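Local coordinates for protein acid phosphatase (Bacillus anthracis, PDB 2I33) that hydrolyses phosphate monoesters under acidic conditions as a class C phosphatase of the HAD superfamily, probably with the help of its bound magnesium ion, at residues 21-26 / 215-220; 35-40 / 102-107; 118-123 / 142-147. All coordinates share one frame; numbering follows the deposited sequence.

Interaction 1 (21-26 / 215-220); sequences LMADLW and PNPMYG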
loop_
_atom_site.group_PDB
_atom_site.type_symbol
_atom_site.label_atom_id
_atom_site.label_comp_id
_atom_site.label_asym_id
_atom_site.label_seq_id
_atom_site.Cartn_x
_atom_site.Cartn_y
_atom_site.Cartn_z
ATOM N N LEU A 21 8.692 -13.688 -1.005
ATOM C CA LEU A 21 7.728 -14.284 -1.902
ATOM C C LEU A 21 6.339 -13.685 -1.777
ATOM O O LEU A 21 5.774 -13.242 -2.778
ATOM C CB LEU A 21 7.696 -15.786 -1.749
ATOM C CG LEU A 21 7.176 -16.478 -2.999
ATOM C CD1 LEU A 21 7.650 -17.931 -3.053
ATOM C CD2 LEU A 21 5.687 -16.390 -3.076
ATOM N N MET A 22 5.796 -13.616 -0.566
ATOM C CA MET A 22 4.448 -13.069 -0.405
ATOM C C MET A 22 4.359 -11.598 -0.811
ATOM O O MET A 22 3.412 -11.173 -1.471
ATOM C CB MET A 22 3.996 -13.232 1.034
ATOM C CG MET A 22 3.655 -14.630 1.337
ATOM S SD MET A 22 2.240 -15.204 0.373
ATOM C CE MET A 22 0.902 -14.615 1.395
ATOM N N ALA A 23 5.350 -10.813 -0.413
ATOM C CA ALA A 23 5.370 -9.406 -0.824
ATOM C C ALA A 23 5.326 -9.284 -2.353
ATOM O O ALA A 23 4.572 -8.466 -2.904
ATOM C CB ALA A 23 6.578 -8.736 -0.298
ATOM N N ASP A 24 6.133 -10.100 -3.021
ATOM C CA ASP A 24 6.228 -10.063 -4.487
ATOM C C ASP A 24 4.939 -10.527 -5.114
ATOM O O ASP A 24 4.450 -9.933 -6.082
ATOM C CB ASP A 24 7.338 -10.992 -4.976
ATOM C CG ASP A 24 8.718 -10.495 -4.659
ATOM O OD1 ASP A 24 8.874 -9.361 -4.156
ATOM O OD2 ASP A 24 9.671 -11.263 -4.919
ATOM N N LEU A 25 4.380 -11.571 -4.540
ATOM C CA LEU A 25 3.162 -12.167 -5.057
ATOM C C LEU A 25 1.997 -11.176 -4.927
ATOM O O LEU A 25 1.210 -11.005 -5.839
ATOM C CB LEU A 25 2.881 -13.437 -4.279
ATOM C CG LEU A 25 1.731 -14.280 -4.784
ATOM C CD1 LEU A 25 1.944 -14.757 -6.208
ATOM C CD2 LEU A 25 1.626 -15.428 -3.860
ATOM N N TRP A 26 1.917 -10.502 -3.785
ATOM C CA TRP A 26 0.920 -9.448 -3.593
ATOM C C TRP A 26 1.094 -8.365 -4.660
ATOM O O TRP A 26 0.158 -7.900 -5.307
ATOM C CB TRP A 26 1.083 -8.786 -2.213
ATOM C CG TRP A 26 0.080 -7.730 -1.932
ATOM C CD1 TRP A 26 -1.215 -7.898 -1.516
ATOM C CD2 TRP A 26 0.279 -6.322 -2.039
ATOM N NE1 TRP A 26 -1.827 -6.676 -1.363
ATOM C CE2 TRP A 26 -0.920 -5.695 -1.661
ATOM C CE3 TRP A 26 1.357 -5.533 -2.418
ATOM C CZ2 TRP A 26 -1.075 -4.335 -1.643
ATOM C CZ3 TRP A 26 1.212 -4.168 -2.386
ATOM C CH2 TRP A 26 -0.014 -3.575 -2.031
ATOM N N PRO A 215 2.342 1.610 -2.640
ATOM C CA PRO A 215 2.828 0.482 -1.810
ATOM C C PRO A 215 3.877 -0.390 -2.460
ATOM O O PRO A 215 3.651 -0.980 -3.511
ATOM C CB PRO A 215 1.548 -0.327 -1.597
ATOM C CG PRO A 215 0.816 -0.129 -2.926
ATOM C CD PRO A 215 1.011 1.338 -3.219
ATOM N N ASN A 216 5.006 -0.547 -1.791
ATOM C CA ASN A 216 6.072 -1.422 -2.252
ATOM C C ASN A 216 6.681 -2.197 -1.084
ATOM O O ASN A 216 7.666 -1.790 -0.469
ATOM C CB ASN A 216 7.163 -0.628 -2.956
ATOM C CG ASN A 216 8.294 -1.519 -3.426
ATOM O OD1 ASN A 216 8.206 -2.763 -3.252
ATOM N ND2 ASN A 216 9.329 -0.925 -4.006
ATOM N N PRO A 217 6.085 -3.343 -0.783
ATOM C CA PRO A 217 6.619 -4.205 0.269
ATOM C C PRO A 217 7.741 -5.114 -0.178
ATOM O O PRO A 217 8.146 -5.980 0.607
ATOM C CB PRO A 217 5.403 -5.053 0.653
ATOM C CG PRO A 217 4.688 -5.178 -0.626
ATOM C CD PRO A 217 4.841 -3.892 -1.358
ATOM N N MET A 218 8.186 -4.977 -1.427
ATOM C CA MET A 218 9.192 -5.888 -1.975
ATOM C C MET A 218 10.604 -5.495 -1.568
ATOM O O MET A 218 11.483 -6.344 -1.360
ATOM C CB MET A 218 9.118 -5.892 -3.496
ATOM C CG MET A 218 7.766 -6.381 -4.062
ATOM S SD MET A 218 7.827 -6.441 -5.833
ATOM C CE MET A 218 7.769 -4.670 -6.194
ATOM N N TYR A 219 10.819 -4.199 -1.524
ATOM C CA TYR A 219 12.141 -3.643 -1.347
ATOM C C TYR A 219 12.038 -2.136 -1.113
ATOM O O TYR A 219 10.986 -1.525 -1.312
ATOM C CB TYR A 219 13.013 -3.932 -2.570
ATOM C CG TYR A 219 12.648 -3.063 -3.740
ATOM C CD1 TYR A 219 11.828 -3.510 -4.742
ATOM C CD2 TYR A 219 13.111 -1.754 -3.823
ATOM C CE1 TYR A 219 11.506 -2.727 -5.813
ATOM C CE2 TYR A 219 12.751 -0.930 -4.887
ATOM C CZ TYR A 219 11.940 -1.411 -5.877
ATOM O OH TYR A 219 11.609 -0.574 -6.917
ATOM N N GLY A 220 13.161 -1.554 -0.729
ATOM C CA GLY A 220 13.244 -0.125 -0.572
ATOM C C GLY A 220 14.029 0.280 0.636
ATOM O O GLY A 220 14.720 -0.541 1.282
#
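A23 and M218 mark the closest backbone approach, with their CA atoms 5.3 Å apart, where a turn of helix 21-29 meets the irregular loop that follows strand 211-213. No hydrogen bond joins the two segments. The small side chain of A23 points at the loop and lets it come close: its CB lies 3.3 Å from P217 O and also touches P217 CB. That carbonyl oxygen is buried here and has no hydrogen-bonding partner in the model.

One turn further on, W26 reaches across with CG anti to the backbone N (chi1 -178°). The outer corner of its six-membered ring meets two prolines, whose compact rings suit the broad indole. P215 CB sits at the ring edge, 3.6 Å from W26 CH2, while P217 CD approaches W26 CZ3 obliquely at 3.8 Å. D24 has its OD1 against the flexible chain of M218, 3.2 Å from M218 CG.

The loop holds its own shape through an Asx turn: N216 OD1 accepts from M218 N at 2.9 Å, while its amide nitrogen bonds D180, a magnesium ligand. N216 is thus second-shell to the metal site, and P215 and P217 on either side of it in sequence carry the packing.

D24 and M218 also touch Q77 of helix 74-83, and W26 and P215 both lie on L36 of helix 31-54. W222 of the second subunit meets W26 edge-to-face, so the contact lies between helices 74-83 and 31-54 of its own chain, with the dimer partner against W26.

Interaction 2 (35-40 / 102-107); sequences ALYYQG and ALPGSI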
loop_
_atom_site.group_PDB
_atom_site.type_symbol
_atom_site.label_atom_id
_atom_site.label_comp_id
_atom_site.label_asym_id
_atom_site.label_seq_id
_atom_site.Cartn_x
_atom_site.Cartn_y
_atom_site.Cartn_z
ATOM N N ALA A 35 -5.541 -1.305 -6.936
ATOM C CA ALA A 35 -6.460 -0.317 -6.397
ATOM C C ALA A 35 -5.719 0.799 -5.673
ATOM O O ALA A 35 -6.108 1.979 -5.722
ATOM C CB ALA A 35 -7.427 -0.962 -5.472
ATOM N N LEU A 36 -4.637 0.434 -4.970
ATOM C CA LEU A 36 -3.837 1.423 -4.291
ATOM C C LEU A 36 -3.139 2.339 -5.294
ATOM O O LEU A 36 -2.976 3.520 -5.037
ATOM C CB LEU A 36 -2.798 0.768 -3.407
ATOM C CG LEU A 36 -3.428 0.264 -2.115
ATOM C CD1 LEU A 36 -2.708 -0.968 -1.566
ATOM C CD2 LEU A 36 -3.476 1.315 -1.083
ATOM N N TYR A 37 -2.715 1.805 -6.425
ATOM C CA TYR A 37 -2.148 2.629 -7.488
ATOM C C TYR A 37 -3.218 3.545 -8.076
ATOM O O TYR A 37 -2.994 4.731 -8.228
ATOM C CB TYR A 37 -1.445 1.781 -8.544
ATOM C CG TYR A 37 -0.033 1.475 -8.096
ATOM C CD1 TYR A 37 0.214 0.400 -7.261
ATOM C CD2 TYR A 37 1.029 2.295 -8.421
ATOM C CE1 TYR A 37 1.494 0.126 -6.789
ATOM C CE2 TYR A 37 2.314 2.025 -7.930
ATOM C CZ TYR A 37 2.539 0.950 -7.126
ATOM O OH TYR A 37 3.798 0.665 -6.674
ATOM N N TYR A 38 -4.395 3.027 -8.353
ATOM C CA TYR A 38 -5.455 3.936 -8.829
ATOM C C TYR A 38 -5.785 4.984 -7.771
ATOM O O TYR A 38 -6.039 6.156 -8.089
ATOM C CB TYR A 38 -6.705 3.163 -9.188
ATOM C CG TYR A 38 -6.565 2.390 -10.449
ATOM C CD1 TYR A 38 -6.251 3.030 -11.659
ATOM C CD2 TYR A 38 -6.834 1.030 -10.487
ATOM C CE1 TYR A 38 -6.161 2.302 -12.854
ATOM C CE2 TYR A 38 -6.760 0.313 -11.675
ATOM C CZ TYR A 38 -6.405 0.950 -12.852
ATOM O OH TYR A 38 -6.331 0.236 -14.039
ATOM N N GLN A 39 -5.843 4.592 -6.511
ATOM C CA GLN A 39 -6.193 5.535 -5.466
ATOM C C GLN A 39 -5.169 6.655 -5.415
ATOM O O GLN A 39 -5.503 7.832 -5.314
ATOM C CB GLN A 39 -6.188 4.848 -4.105
ATOM C CG GLN A 39 -6.423 5.776 -2.934
ATOM C CD GLN A 39 -6.890 5.014 -1.707
ATOM O OE1 GLN A 39 -8.066 4.648 -1.611
ATOM N NE2 GLN A 39 -5.934 4.668 -0.805
ATOM N N GLY A 40 -3.902 6.274 -5.506
ATOM C CA GLY A 40 -2.821 7.253 -5.475
ATOM C C GLY A 40 -2.937 8.214 -6.665
ATOM O O GLY A 40 -2.915 9.448 -6.514
ATOM N N ALA A 102 3.736 -0.159 -17.361
ATOM C CA ALA A 102 3.285 0.973 -16.566
ATOM C C ALA A 102 2.342 0.492 -15.480
ATOM O O ALA A 102 1.516 -0.397 -15.686
ATOM C CB ALA A 102 2.572 2.004 -17.412
ATOM N N LEU A 103 2.452 1.122 -14.331
ATOM C CA LEU A 103 1.642 0.799 -13.187
ATOM C C LEU A 103 0.249 1.408 -13.329
ATOM O O LEU A 103 0.040 2.393 -14.050
ATOM C CB LEU A 103 2.360 1.213 -11.913
ATOM C CG LEU A 103 3.522 0.291 -11.534
ATOM C CD1 LEU A 103 4.590 0.930 -10.640
ATOM C CD2 LEU A 103 2.995 -0.972 -10.908
ATOM N N PRO A 104 -0.714 0.823 -12.644
ATOM C CA PRO A 104 -2.110 1.256 -12.827
ATOM C C PRO A 104 -2.344 2.731 -12.596
ATOM O O PRO A 104 -1.902 3.271 -11.596
ATOM C CB PRO A 104 -2.855 0.417 -11.782
ATOM C CG PRO A 104 -1.990 -0.822 -11.687
ATOM C CD PRO A 104 -0.601 -0.285 -11.675
ATOM N N GLY A 105 -2.988 3.379 -13.574
ATOM C CA GLY A 105 -3.374 4.778 -13.454
ATOM C C GLY A 105 -2.279 5.738 -13.861
ATOM O O GLY A 105 -2.523 6.925 -14.093
ATOM N N SER A 106 -1.052 5.243 -13.959
ATOM C CA SER A 106 0.048 6.179 -14.132
ATOM C C SER A 106 -0.004 6.927 -15.469
ATOM O O SER A 106 0.106 8.154 -15.524
ATOM C CB SER A 106 1.378 5.453 -13.982
ATOM O OG SER A 106 1.563 4.442 -14.948
ATOM N N ILE A 107 -0.162 6.178 -16.556
ATOM C CA ILE A 107 -0.102 6.776 -17.878
ATOM C C ILE A 107 -1.240 7.774 -18.077
ATOM O O ILE A 107 -1.019 8.893 -18.544
ATOM C CB ILE A 107 -0.062 5.722 -18.994
ATOM C CG1 ILE A 107 1.179 4.818 -18.832
ATOM C CG2 ILE A 107 -0.084 6.393 -20.359
ATOM C CD1 ILE A 107 2.465 5.565 -18.825
#
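Y37 and P104 have the most surface buried here, followed by Y38; the three interlock between helix 31-54 and the loop leading into helix 106-115. The proline wedges between the two tyrosines. Its CB is 3.8 Å from Y37 CB, and P104 CD approaches Y37 CG obliquely, whereas Y38 receives P104 CB over one face of its ring. This last is a CH-pi contact: P104 CB stands 3.9 Å from the ring centroid of Y38, 14° off the normal, displaced toward the hydroxyl end. Proline is apt because its rigid ring presents CH groups to the aromatic face.

Y38 has CG beside its own backbone N (chi1 -73°), and the Y38 ring also reaches G105, with Y38 CE1 3.4 Å from G105 N. Lacking a beta carbon, glycine lets the ring approach this closely, and it readily adopts the positive phi of 86° found here. L103 to S106 form a type II beta turn, with proline and glycine in their classic central places. S106 N closes it on L103 O at 3.1 Å, and S106 OG adds a second bond to the same oxygen at 2.7 Å, fixing the start of helix 106-115, for which G105 is the N-cap residue.

L103 packs beside the Y37 ring, with L103 CD1 3.7 Å from Y37 CE2 and CD2 over a ring face.

Beyond the contact, Y37 OH bonds E68 O and Y27 OH, its ring stacks with F214 after strand 211-213, and L103 pairs through its backbone with V70. Helix 31-54 thereby links helix 21-29, the metal-site loop and the first turn of helix 106-115.

Interaction 3 (118-123 / 142-147); sequences VDIYYI and GAPQAT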
loop_
_atom_site.group_PDB
_atom_site.type_symbol
_atom_site.label_atom_id
_atom_site.label_comp_id
_atom_site.label_asym_id
_atom_site.label_seq_id
_atom_site.Cartn_x
_atom_site.Cartn_y
_atom_site.Cartn_z
ATOM N N VAL A 118 1.363 21.011 -17.542
ATOM C CA VAL A 118 2.206 20.834 -16.372
ATOM C C VAL A 118 3.396 19.961 -16.774
ATOM O O VAL A 118 3.233 18.865 -17.334
ATOM C CB VAL A 118 1.412 20.197 -15.207
ATOM C CG1 VAL A 118 2.326 19.813 -14.032
ATOM C CG2 VAL A 118 0.283 21.121 -14.744
ATOM N N ASP A 119 4.584 20.430 -16.440
ATOM C CA ASP A 119 5.786 19.664 -16.679
ATOM C C ASP A 119 5.917 18.477 -15.727
ATOM O O ASP A 119 5.567 18.547 -14.553
ATOM C CB ASP A 119 7.040 20.546 -16.570
ATOM C CG ASP A 119 7.272 21.402 -17.812
ATOM O OD1 ASP A 119 6.924 20.922 -18.919
ATOM O OD2 ASP A 119 7.828 22.531 -17.677
ATOM N N ILE A 120 6.435 17.385 -16.270
ATOM C CA ILE A 120 6.660 16.161 -15.515
ATOM C C ILE A 120 8.149 15.920 -15.406
ATOM O O ILE A 120 8.872 15.981 -16.406
ATOM C CB ILE A 120 6.024 14.980 -16.259
ATOM C CG1 ILE A 120 4.508 15.225 -16.370
ATOM C CG2 ILE A 120 6.358 13.655 -15.590
ATOM C CD1 ILE A 120 3.850 14.385 -17.426
ATOM N N TYR A 121 8.617 15.630 -14.191
ATOM C CA TYR A 121 9.994 15.195 -13.975
ATOM C C TYR A 121 10.010 13.841 -13.348
ATOM O O TYR A 121 9.391 13.618 -12.321
ATOM C CB TYR A 121 10.768 16.184 -13.141
ATOM C CG TYR A 121 10.861 17.424 -13.963
ATOM C CD1 TYR A 121 11.827 17.545 -14.946
ATOM C CD2 TYR A 121 9.907 18.429 -13.846
ATOM C CE1 TYR A 121 11.867 18.664 -15.765
ATOM C CE2 TYR A 121 9.936 19.528 -14.636
ATOM C CZ TYR A 121 10.910 19.654 -15.594
ATOM O OH TYR A 121 10.918 20.787 -16.377
ATOM N N TYR A 122 10.665 12.925 -14.040
ATOM C CA TYR A 122 10.859 11.573 -13.535
ATOM C C TYR A 122 12.211 11.563 -12.837
ATOM O O TYR A 122 13.244 11.495 -13.485
ATOM C CB TYR A 122 10.857 10.545 -14.661
ATOM C CG TYR A 122 9.636 10.596 -15.552
ATOM C CD1 TYR A 122 8.459 10.016 -15.170
ATOM C CD2 TYR A 122 9.674 11.241 -16.793
ATOM C CE1 TYR A 122 7.350 10.039 -15.975
ATOM C CE2 TYR A 122 8.567 11.285 -17.593
ATOM C CZ TYR A 122 7.406 10.676 -17.185
ATOM O OH TYR A 122 6.293 10.703 -17.987
ATOM N N ILE A 123 12.198 11.605 -11.502
ATOM C CA ILE A 123 13.421 11.600 -10.720
ATOM C C ILE A 123 13.559 10.187 -10.170
ATOM O O ILE A 123 12.809 9.792 -9.306
ATOM C CB ILE A 123 13.370 12.653 -9.606
ATOM C CG1 ILE A 123 13.161 14.037 -10.232
ATOM C CG2 ILE A 123 14.666 12.609 -8.787
ATOM C CD1 ILE A 123 13.012 15.172 -9.234
ATOM N N GLY A 142 4.278 4.689 -23.281
ATOM C CA GLY A 142 3.558 5.908 -23.672
ATOM C C GLY A 142 3.585 7.011 -22.633
ATOM O O GLY A 142 2.694 7.884 -22.603
ATOM N N ALA A 143 4.623 7.023 -21.806
ATOM C CA ALA A 143 4.782 8.076 -20.805
ATOM C C ALA A 143 5.170 9.350 -21.532
ATOM O O ALA A 143 6.038 9.318 -22.420
ATOM C CB ALA A 143 5.852 7.687 -19.792
ATOM N N PRO A 144 4.524 10.476 -21.200
ATOM C CA PRO A 144 4.901 11.730 -21.836
ATOM C C PRO A 144 6.250 12.253 -21.384
ATOM O O PRO A 144 6.771 11.863 -20.333
ATOM C CB PRO A 144 3.815 12.708 -21.400
ATOM C CG PRO A 144 3.238 12.158 -20.215
ATOM C CD PRO A 144 3.441 10.663 -20.219
ATOM N N GLN A 145 6.791 13.161 -22.180
ATOM C CA GLN A 145 8.016 13.845 -21.827
ATOM C C GLN A 145 9.128 12.844 -21.492
ATOM O O GLN A 145 9.843 13.027 -20.526
ATOM C CB GLN A 145 7.730 14.844 -20.674
ATOM C CG GLN A 145 6.847 16.047 -21.107
ATOM C CD GLN A 145 6.165 16.767 -19.940
ATOM O OE1 GLN A 145 6.768 16.991 -18.897
ATOM N NE2 GLN A 145 4.888 17.142 -20.127
ATOM N N ALA A 146 9.260 11.790 -22.305
ATOM C CA ALA A 146 10.272 10.742 -22.094
ATOM C C ALA A 146 11.593 11.146 -22.734
ATOM O O ALA A 146 12.068 10.511 -23.689
ATOM C CB ALA A 146 9.795 9.391 -22.655
ATOM N N THR A 147 12.178 12.207 -22.187
ATOM C CA THR A 147 13.404 12.780 -22.735
ATOM C C THR A 147 14.413 13.038 -21.638
ATOM O O THR A 147 14.059 13.147 -20.477
ATOM C CB THR A 147 13.150 14.120 -23.445
ATOM O OG1 THR A 147 12.719 15.105 -22.492
ATOM C CG2 THR A 147 12.104 13.955 -24.530
#
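V118 leads into strand 119-125 with its carbonyl oxygen near the amide end of Q145, though V118 O and Q145 NE2, 3.7 Å apart, are merely in contact. D119 comes next, its carboxylate plane nearly perpendicular to the Q145 amide, 87° apart; its OD2 is taken up by K59 and H172, so the acid belongs mainly to that side of the strand.

I120 carries the central bond. Its backbone N donates to Q145 OE1 at 2.7 Å, almost straight at 161°, and the donor lies slightly tilted from the amide plane. Glutamine suits the task because its chain, extended beyond CG, carries an amide oxygen from the loop to the strand. Q145 itself stands in the left-handed helical region (phi 54°), which turns its backbone as the loop passes the strand. The I120 side chain points at the same loop and lays CD1 3.6 Å from P144 CG, one apolar tip against a rigid ring.

Strand 119-125, helix 131-141 and strand 151-154 form a beta-alpha-beta unit of the parallel sheet in this HAD fold, and residues 142-147 lie on its return path, after a Schellman motif at G142 ends the helix. I120 N takes the Q145 side-chain oxygen just before Y122 begins the backbone pairing with H150 and L152.

Y122 again faces the loop. Its hydroxyl donates to P144 O at 2.7 Å, in the carbonyl plane and on a lone pair, while its ring edge also carries Q145 O, 3.6 Å from Y122 CE2. A tyrosine combines the reach and the donor needed here. I120 CG2 lies over one face of the ring, and A143 CB touches the hydroxyl oxygen; L110 of helix 106-115 packs against both Y122 and P144.

How the interactions relate
Interaction 1 spans most of the chain, joining the first helix to the loop after the last strand of the parallel sheet; the other two are nested inside it. Interaction 2 closes before interaction 3 opens, and helix 106-115 connects them. The centres of interactions 1 and 2 lie about 16 Å apart, and the contacts touch through P215 and W26 on L36. Interactions 2 and 3, with centres also about 16 Å apart, touch where I107 meets A143. Interactions 1 and 3 lie on opposite sides of the chain's centre, their centres about 26 Å apart. The first two form a continuous zone between metal site and dimer interface, whereas interaction 3 lies in the parallel-sheet core.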